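Local coordinates for protein of unknown function with a cupin-like fold (Ralstonia eutropha, PDB 3CJX) that is of unknown function but adopts a cupin-like fold and belongs to the ChrR-like cupin family, at residues P34-Y40 with Y155-P161; L58-T64 with S117-F123. All coordinates share one frame. Residues are numbered along the deposited sequence.

How the contacts relate
A cupin-like fold is built from two sheets, and these contacts illustrate how one protein uses main-chain pairing differently in each. Contact 1 lies on the mixed sheet, where the late strand 156-157 is added alongside strand 30-38 as a parallel edge; contact 2 joins neighbouring antiparallel strands inside the other sheet. Along the chain, 58-64 and 117-123 are nested within the loop that contact 1 closes; the centres are 18 Å apart and the two do not touch. Contact 1 is partly buried, its far end exposed, and relies on aromatic and apolar side chains, whereas contact 2, a surface contact with H61 and N120 buried, has an apolar side and a polar one of histidines and asparagines.

Contact 1. Residues P34-Y40 with Y155-P161; sequences PLFMDPY and YIAAAVP
Strand 34-38 and segment 155-161 run side by side in the same direction, their end-to-end vectors only 4° apart, as a parallel edge pairing on the mixed sheet of a cupin-like fold. L35, F36, M37 and D38 lie opposite Y155, I156, A157 and A158, with CA-CA distances of 4.7 to 4.9 Å. Three hydrogen bonds set this register: I156 N to L35 O (2.7 Å), M37 N to I156 O (2.8 Å) and A158 N to M37 O (3.0 Å). L35 has psi near -61° instead of an extended value, and L35 and F36 both face V45 of strand 43-50, forming a classic beta bulge.

F36 (chi1 t) and I156 share one face of the sheet, CD1 to CG2 3.6 Å. On the face of M37 and A157, selenomethionine M37 (chi1 m) makes an oblique Met-aromatic contact with Y155, SE lying 4.8 Å from the ring centroid. Y155 (chi1 p) also meets P34, CD1 to CG 3.7 Å, and its ring packs against V142 and I146 of helix 135-148, while its hydroxyl bonds to D143. The added strand is thereby joined to both sheet and helix. Beyond the paired residues, Y40 (chi1 m) reaches across to V160 in a CH-pi contact: V160 CA sits over the ring face, 3.6 Å from its centroid and 16° off the normal.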
ATOM      1  N   PRO A  34       3.518  -2.043  -7.038  1.00 34.99           N
ATOM      2  CA  PRO A  34       4.576  -1.452  -6.248  1.00 35.38           C
ATOM      3  C   PRO A  34       5.344  -0.418  -7.048  1.00 35.47           C
ATOM      4  O   PRO A  34       5.472  -0.555  -8.256  1.00 35.58           O
ATOM      5  CB  PRO A  34       5.477  -2.650  -5.926  1.00 35.68           C
ATOM      6  CG  PRO A  34       5.282  -3.564  -7.063  1.00 35.54           C
ATOM      7  CD  PRO A  34       3.864  -3.409  -7.474  1.00 34.67           C
ATOM      8  N   LEU A  35       5.810   0.621  -6.367  1.00 35.85           N
ATOM      9  CA  LEU A  35       6.596   1.691  -6.975  1.00 36.03           C
ATOM     10  C   LEU A  35       7.991   1.763  -6.330  1.00 35.14           C
ATOM     11  O   LEU A  35       9.001   1.546  -7.008  1.00 34.60           O
ATOM     12  CB  LEU A  35       5.846   3.031  -6.864  1.00 35.86           C
ATOM     13  CG  LEU A  35       4.401   2.939  -7.374  1.00 34.79           C
ATOM     14  CD1 LEU A  35       3.621   4.220  -7.133  1.00 29.66           C
ATOM     15  CD2 LEU A  35       4.431   2.565  -8.859  1.00 27.23           C
ATOM     16  N   PHE A  36       8.024   2.018  -5.019  1.00 34.88           N
ATOM     17  CA  PHE A  36       9.271   2.151  -4.268  1.00 35.08           C
ATOM     18  C   PHE A  36       9.209   1.369  -2.963  1.00 35.08           C
ATOM     19  O   PHE A  36       8.274   1.537  -2.203  1.00 33.83           O
ATOM     20  CB  PHE A  36       9.548   3.629  -3.975  1.00 34.98           C
ATOM     21  CG  PHE A  36      10.859   3.874  -3.305  1.00 33.30           C
ATOM     22  CD1 PHE A  36      11.998   4.068  -4.055  1.00 34.63           C
ATOM     23  CD2 PHE A  36      10.957   3.901  -1.926  1.00 34.02           C
ATOM     24  CE1 PHE A  36      13.210   4.286  -3.448  1.00 36.09           C
ATOM     25  CE2 PHE A  36      12.166   4.111  -1.312  1.00 32.87           C
ATOM     26  CZ  PHE A  36      13.290   4.307  -2.066  1.00 34.68           C
HETATM   27  N   MSE A  37      10.216   0.531  -2.698  1.00 35.89           N
HETATM   28  CA  MSE A  37      10.260  -0.281  -1.468  1.00 36.77           C
HETATM   29  C   MSE A  37      11.626  -0.270  -0.804  1.00 36.00           C
HETATM   30  O   MSE A  37      12.612  -0.720  -1.384  1.00 36.58           O
HETATM   31  CB  MSE A  37       9.872  -1.709  -1.771  1.00 35.97           C
HETATM   32  CG  MSE A  37       8.676  -1.771  -2.644  1.00 38.72           C
HETATM   33 SE   MSE A  37       7.609  -3.273  -2.261  0.75 40.93          SE
HETATM   34  CE  MSE A  37       6.717  -2.510  -0.712  1.00 37.57           C
ATOM     35  N   ASP A  38      11.666   0.237   0.422  1.00 35.69           N
ATOM     36  CA  ASP A  38      12.895   0.359   1.207  1.00 35.45           C
ATOM     37  C   ASP A  38      12.644  -0.299   2.550  1.00 35.33           C
ATOM     38  O   ASP A  38      12.248   0.375   3.493  1.00 35.96           O
ATOM     39  CB  ASP A  38      13.257   1.839   1.393  1.00 35.22           C
ATOM     40  CG  ASP A  38      14.557   2.047   2.156  1.00 37.90           C
ATOM     41  OD1 ASP A  38      15.019   1.108   2.849  1.00 38.22           O
ATOM     42  OD2 ASP A  38      15.123   3.168   2.071  1.00 40.19           O
ATOM     43  N   PRO A  39      12.858  -1.622   2.643  1.00 35.67           N
ATOM     44  CA  PRO A  39      12.650  -2.337   3.904  1.00 36.68           C
ATOM     45  C   PRO A  39      13.559  -1.904   5.048  1.00 37.57           C
ATOM     46  O   PRO A  39      13.212  -2.091   6.215  1.00 39.33           O
ATOM     47  CB  PRO A  39      12.981  -3.785   3.551  1.00 36.14           C
ATOM     48  CG  PRO A  39      12.945  -3.855   2.079  1.00 36.51           C
ATOM     49  CD  PRO A  39      13.313  -2.525   1.576  1.00 36.62           C
ATOM     50  N   TYR A  40      14.682  -1.292   4.714  1.00 37.32           N
ATOM     51  CA  TYR A  40      15.673  -0.929   5.700  1.00 38.06           C
ATOM     52  C   TYR A  40      15.297   0.377   6.398  1.00 38.65           C
ATOM     53  O   TYR A  40      15.468   0.479   7.602  1.00 40.28           O
ATOM     54  CB  TYR A  40      17.057  -0.966   5.041  1.00 38.58           C
ATOM     55  CG  TYR A  40      17.161  -2.262   4.255  1.00 38.26           C
ATOM     56  CD1 TYR A  40      17.245  -3.489   4.915  1.00 39.15           C
ATOM     57  CD2 TYR A  40      17.060  -2.269   2.869  1.00 39.82           C
ATOM     58  CE1 TYR A  40      17.272  -4.694   4.210  1.00 39.59           C
ATOM     59  CE2 TYR A  40      17.090  -3.461   2.158  1.00 41.81           C
ATOM     60  CZ  TYR A  40      17.189  -4.671   2.829  1.00 41.54           C
ATOM     61  OH  TYR A  40      17.232  -5.842   2.098  1.00 42.07           O
ATOM     62  N   TYR A 155       9.784  -2.496 -10.276  1.00 37.21           N
ATOM     63  CA  TYR A 155       9.611  -1.443  -9.275  1.00 36.58           C
ATOM     64  C   TYR A 155      10.995  -1.058  -8.712  1.00 35.89           C
ATOM     65  O   TYR A 155      11.992  -1.714  -8.991  1.00 35.00           O
ATOM     66  CB  TYR A 155       8.619  -1.874  -8.175  1.00 36.35           C
ATOM     67  CG  TYR A 155       9.104  -3.027  -7.324  1.00 34.86           C
ATOM     68  CD1 TYR A 155       8.862  -4.339  -7.705  1.00 35.54           C
ATOM     69  CD2 TYR A 155       9.812  -2.802  -6.144  1.00 33.64           C
ATOM     70  CE1 TYR A 155       9.308  -5.398  -6.947  1.00 36.97           C
ATOM     71  CE2 TYR A 155      10.267  -3.859  -5.371  1.00 33.77           C
ATOM     72  CZ  TYR A 155      10.012  -5.160  -5.784  1.00 36.01           C
ATOM     73  OH  TYR A 155      10.466  -6.237  -5.065  1.00 35.09           O
ATOM     74  N   ILE A 156      11.048   0.014  -7.935  1.00 35.13           N
ATOM     75  CA  ILE A 156      12.303   0.488  -7.377  1.00 34.43           C
ATOM     76  C   ILE A 156      12.471  -0.044  -5.956  1.00 34.36           C
ATOM     77  O   ILE A 156      11.519  -0.027  -5.169  1.00 34.02           O
ATOM     78  CB  ILE A 156      12.347   2.013  -7.338  1.00 34.39           C
ATOM     79  CG1 ILE A 156      12.003   2.591  -8.705  1.00 32.04           C
ATOM     80  CG2 ILE A 156      13.711   2.486  -6.850  1.00 32.90           C
ATOM     81  CD1 ILE A 156      12.863   2.095  -9.783  1.00 33.20           C
ATOM     82  N   ALA A 157      13.680  -0.510  -5.636  1.00 33.14           N
ATOM     83  CA  ALA A 157      13.969  -1.072  -4.333  1.00 33.10           C
ATOM     84  C   ALA A 157      15.312  -0.587  -3.826  1.00 33.27           C
ATOM     85  O   ALA A 157      16.250  -0.457  -4.588  1.00 32.00           O
ATOM     86  CB  ALA A 157      13.958  -2.590  -4.407  1.00 32.43           C
ATOM     87  N   ALA A 158      15.388  -0.307  -2.530  1.00 34.53           N
ATOM     88  CA  ALA A 158      16.626   0.131  -1.900  1.00 34.93           C
ATOM     89  C   ALA A 158      17.345  -1.115  -1.394  1.00 35.79           C
ATOM     90  O   ALA A 158      16.720  -1.970  -0.770  1.00 37.96           O
ATOM     91  CB  ALA A 158      16.324   1.084  -0.754  1.00 33.23           C
ATOM     92  N   ALA A 159      18.633  -1.244  -1.689  1.00 36.67           N
ATOM     93  CA  ALA A 159      19.430  -2.392  -1.198  1.00 37.42           C
ATOM     94  C   ALA A 159      19.810  -2.224   0.281  1.00 36.11           C
ATOM     95  O   ALA A 159      19.789  -1.117   0.815  1.00 33.87           O
ATOM     96  CB  ALA A 159      20.702  -2.600  -2.055  1.00 36.85           C
ATOM     97  N   VAL A 160      20.154  -3.333   0.928  1.00 36.23           N
ATOM     98  CA  VAL A 160      20.526  -3.301   2.337  1.00 35.93           C
ATOM     99  C   VAL A 160      21.865  -2.614   2.502  1.00 34.89           C
ATOM    100  O   VAL A 160      22.752  -2.820   1.683  1.00 35.15           O
ATOM    101  CB  VAL A 160      20.643  -4.716   2.953  1.00 36.58           C
ATOM    102  CG1 VAL A 160      21.806  -5.497   2.322  1.00 31.92           C
ATOM    103  CG2 VAL A 160      20.808  -4.619   4.470  1.00 34.99           C
ATOM    104  N   PRO A 161      21.996  -1.742   3.513  1.00 34.58           N
ATOM    105  CA  PRO A 161      23.312  -1.140   3.735  1.00 35.03           C
ATOM    106  C   PRO A 161      24.372  -2.174   4.102  1.00 34.05           C
ATOM    107  O   PRO A 161      24.044  -3.198   4.700  1.00 33.81           O
ATOM    108  CB  PRO A 161      23.075  -0.208   4.925  1.00 34.79           C
ATOM    109  CG  PRO A 161      21.613   0.082   4.887  1.00 35.12           C
ATOM    110  CD  PRO A 161      20.984  -1.182   4.425  1.00 34.90           C
TER

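Contact 2. Residues L58-T64 with S117-F123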
ATOM      1  N   LEU A  58      -7.985  -3.748  11.350  1.00 39.13           N
ATOM      2  CA  LEU A  58      -7.465  -2.524  11.958  1.00 39.27           C
ATOM      3  C   LEU A  58      -5.944  -2.463  11.744  1.00 39.58           C
ATOM      4  O   LEU A  58      -5.244  -3.428  12.002  1.00 38.00           O
ATOM      5  CB  LEU A  58      -7.766  -2.448  13.459  1.00 38.74           C
ATOM      6  CG  LEU A  58      -9.138  -2.036  13.992  1.00 36.89           C
ATOM      7  CD1 LEU A  58      -9.171  -2.241  15.483  1.00 37.26           C
ATOM      8  CD2 LEU A  58      -9.417  -0.603  13.711  1.00 39.73           C
ATOM      9  N   HIS A  59      -5.456  -1.324  11.263  1.00 41.51           N
ATOM     10  CA  HIS A  59      -4.024  -1.105  11.009  1.00 42.54           C
ATOM     11  C   HIS A  59      -3.447  -0.102  11.984  1.00 41.86           C
ATOM     12  O   HIS A  59      -3.798   1.070  11.907  1.00 43.38           O
ATOM     13  CB  HIS A  59      -3.762  -0.550   9.588  1.00 42.84           C
ATOM     14  CG  HIS A  59      -4.109  -1.493   8.469  1.00 48.89           C
ATOM     15  ND1 HIS A  59      -3.704  -2.812   8.443  1.00 57.32           N
ATOM     16  CD2 HIS A  59      -4.774  -1.286   7.306  1.00 54.60           C
ATOM     17  CE1 HIS A  59      -4.144  -3.388   7.337  1.00 56.99           C
ATOM     18  NE2 HIS A  59      -4.795  -2.484   6.630  1.00 55.75           N
ATOM     19  N   PHE A  60      -2.578  -0.544  12.894  1.00 40.13           N
ATOM     20  CA  PHE A  60      -1.853   0.376  13.775  1.00 38.69           C
ATOM     21  C   PHE A  60      -0.594   0.811  13.025  1.00 38.50           C
ATOM     22  O   PHE A  60       0.206  -0.037  12.632  1.00 38.52           O
ATOM     23  CB  PHE A  60      -1.461  -0.301  15.087  1.00 39.23           C
ATOM     24  CG  PHE A  60      -0.627   0.551  15.979  1.00 37.26           C
ATOM     25  CD1 PHE A  60      -1.221   1.429  16.851  1.00 37.45           C
ATOM     26  CD2 PHE A  60       0.748   0.479  15.943  1.00 38.86           C
ATOM     27  CE1 PHE A  60      -0.465   2.227  17.676  1.00 36.41           C
ATOM     28  CE2 PHE A  60       1.516   1.285  16.767  1.00 39.97           C
ATOM     29  CZ  PHE A  60       0.905   2.153  17.640  1.00 38.43           C
ATOM     30  N   HIS A  61      -0.418   2.121  12.835  1.00 38.73           N
ATOM     31  CA  HIS A  61       0.742   2.672  12.100  1.00 38.59           C
ATOM     32  C   HIS A  61       1.883   3.073  13.020  1.00 38.48           C
ATOM     33  O   HIS A  61       1.672   3.817  13.965  1.00 37.48           O
ATOM     34  CB  HIS A  61       0.339   3.903  11.289  1.00 38.03           C
ATOM     35  CG  HIS A  61      -0.797   3.651  10.364  1.00 43.15           C
ATOM     36  ND1 HIS A  61      -0.707   2.769   9.308  1.00 51.96           N
ATOM     37  CD2 HIS A  61      -2.061   4.137  10.343  1.00 48.84           C
ATOM     38  CE1 HIS A  61      -1.864   2.733   8.669  1.00 53.49           C
ATOM     39  NE2 HIS A  61      -2.706   3.548   9.282  1.00 53.48           N
ATOM     40  N   THR A  62       3.087   2.582  12.744  1.00 38.39           N
ATOM     41  CA  THR A  62       4.247   2.964  13.531  1.00 39.27           C
ATOM     42  C   THR A  62       4.958   4.191  12.947  1.00 39.97           C
ATOM     43  O   THR A  62       5.861   4.732  13.563  1.00 40.81           O
ATOM     44  CB  THR A  62       5.271   1.818  13.626  1.00 39.92           C
ATOM     45  OG1 THR A  62       5.725   1.472  12.314  1.00 37.95           O
ATOM     46  CG2 THR A  62       4.662   0.583  14.310  1.00 36.83           C
ATOM     47  N   GLY A  63       4.573   4.591  11.738  1.00 39.73           N
ATOM     48  CA  GLY A  63       5.146   5.753  11.065  1.00 39.10           C
ATOM     49  C   GLY A  63       4.036   6.462  10.311  1.00 39.47           C
ATOM     50  O   GLY A  63       2.881   5.981  10.338  1.00 40.43           O
ATOM     51  N   THR A  64       4.359   7.569   9.627  1.00 37.10           N
ATOM     52  CA  THR A  64       3.325   8.360   8.944  1.00 36.39           C
ATOM     53  C   THR A  64       2.751   7.702   7.701  1.00 34.77           C
ATOM     54  O   THR A  64       3.357   6.809   7.138  1.00 35.03           O
ATOM     55  CB  THR A  64       3.821   9.768   8.513  1.00 36.74           C
ATOM     56  OG1 THR A  64       4.821   9.643   7.502  1.00 38.52           O
ATOM     57  CG2 THR A  64       4.363  10.569   9.710  1.00 32.09           C
ATOM     58  N   SER A 117       5.231   4.935   5.866  1.00 36.86           N
ATOM     59  CA  SER A 117       6.478   4.792   6.604  1.00 38.02           C
ATOM     60  C   SER A 117       6.237   3.904   7.794  1.00 38.18           C
ATOM     61  O   SER A 117       5.145   3.878   8.364  1.00 39.20           O
ATOM     62  CB  SER A 117       7.017   6.129   7.087  1.00 37.57           C
ATOM     63  OG  SER A 117       7.429   6.886   5.972  1.00 42.45           O
ATOM     64  N   GLY A 118       7.276   3.179   8.169  1.00 38.58           N
ATOM     65  CA  GLY A 118       7.212   2.285   9.278  1.00 39.00           C
ATOM     66  C   GLY A 118       6.463   1.039   8.906  1.00 40.06           C
ATOM     67  O   GLY A 118       6.281   0.703   7.736  1.00 41.66           O
ATOM     68  N   CYS A 119       5.954   0.400   9.936  1.00 41.52           N
ATOM     69  CA  CYS A 119       5.326  -0.871   9.804  1.00 42.00           C
ATOM     70  C   CYS A 119       3.841  -0.820  10.173  1.00 41.52           C
ATOM     71  O   CYS A 119       3.353   0.140  10.781  1.00 42.37           O
ATOM     72  CB  CYS A 119       6.116  -1.807  10.707  1.00 41.91           C
ATOM     73  SG  CYS A 119       5.479  -3.369  10.906  1.00 49.21           S
ATOM     74  N   ASN A 120       3.140  -1.863   9.767  1.00 40.15           N
ATOM     75  CA  ASN A 120       1.733  -1.969  10.094  0.50 39.92           C
ATOM     76  C   ASN A 120       1.553  -3.151  11.015  1.00 39.74           C
ATOM     77  O   ASN A 120       2.051  -4.242  10.776  1.00 40.30           O
ATOM     78  CB  ASN A 120       0.837  -2.026   8.846  0.50 39.80           C
ATOM     79  CG  ASN A 120       0.623  -0.643   8.213  0.50 36.02           C
ATOM     80  OD1 ASN A 120       1.224   0.346   8.636  0.50 38.70           O
ATOM     81  ND2 ASN A 120      -0.246  -0.573   7.214  0.50 20.20           N
ATOM     82  N   VAL A 121       0.908  -2.890  12.150  1.00 38.41           N
ATOM     83  CA  VAL A 121       0.652  -3.952  13.118  1.00 37.71           C
ATOM     84  C   VAL A 121      -0.851  -4.122  13.013  1.00 37.96           C
ATOM     85  O   VAL A 121      -1.600  -3.162  13.187  1.00 36.48           O
ATOM     86  CB  VAL A 121       1.107  -3.614  14.560  1.00 36.92           C
ATOM     87  CG1 VAL A 121       0.944  -4.833  15.463  1.00 33.45           C
ATOM     88  CG2 VAL A 121       2.536  -3.155  14.549  1.00 33.25           C
ATOM     89  N   ASN A 122      -1.272  -5.350  12.725  1.00 38.91           N
ATOM     90  CA  ASN A 122      -2.679  -5.667  12.454  1.00 38.77           C
ATOM     91  C   ASN A 122      -3.425  -6.257  13.632  1.00 38.10           C
ATOM     92  O   ASN A 122      -2.948  -7.204  14.264  1.00 38.02           O
ATOM     93  CB  ASN A 122      -2.744  -6.625  11.260  1.00 39.08           C
ATOM     94  CG  ASN A 122      -2.081  -6.034  10.004  1.00 41.05           C
ATOM     95  OD1 ASN A 122      -2.289  -4.868   9.670  1.00 43.01           O
ATOM     96  ND2 ASN A 122      -1.269  -6.832   9.324  1.00 41.43           N
ATOM     97  N   PHE A 123      -4.595  -5.688  13.923  1.00 38.17           N
ATOM     98  CA  PHE A 123      -5.444  -6.155  15.007  1.00 38.45           C
ATOM     99  C   PHE A 123      -6.887  -6.308  14.532  1.00 37.96           C
ATOM    100  O   PHE A 123      -7.253  -5.796  13.484  1.00 37.80           O
ATOM    101  CB  PHE A 123      -5.443  -5.168  16.170  1.00 38.25           C
ATOM    102  CG  PHE A 123      -4.102  -4.946  16.813  1.00 37.76           C
ATOM    103  CD1 PHE A 123      -3.701  -5.702  17.880  1.00 37.24           C
ATOM    104  CD2 PHE A 123      -3.286  -3.926  16.392  1.00 38.50           C
ATOM    105  CE1 PHE A 123      -2.484  -5.475  18.496  1.00 38.24           C
ATOM    106  CE2 PHE A 123      -2.077  -3.694  16.997  1.00 38.01           C
ATOM    107  CZ  PHE A 123      -1.675  -4.474  18.058  1.00 38.09           C
TER
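F60 lies across from V121 and beside F123: its CB is 4.2 Å from V121 CB and 3.9 Å from F123 CE2, at the edge of the F123 ring. This apolar face, which L58 also joins, shows how antiparallel pairing places partners side by side. L58-F123 and F60-V121 are hydrogen-bonded pairs, the latter closed by F60 N to V121 O (2.8 Å) and V121 N to F60 O (3.0 Å). H59-N122 and H61-N120 are non-hydrogen-bonded pairs on the other face, where H59 ND1 donates to N122 OD1 at 2.8 Å. H59-x-H61 has the histidine spacing of cupin metal sites, consistent with a pocket, and H61 approaches a glycerol, probably from the crystallisation liquor.

Beyond these strands the pairing continues to S117, which ends strand 110-117. T62 N bonds to C119 O (3.1 Å), T62 OG1 accepts from C119 N (2.6 Å), and S117 N reaches T64 O (2.9 Å). G118, with positive phi, faces G63 at a CA-CA distance of 4.4 Å; a CB on either would clash with the opposite segment. Within the antiparallel sheet, strand 58-61 is flanked by 97-101 and strand 120-123 by 129-133, where Y129 and L132 pack against V121.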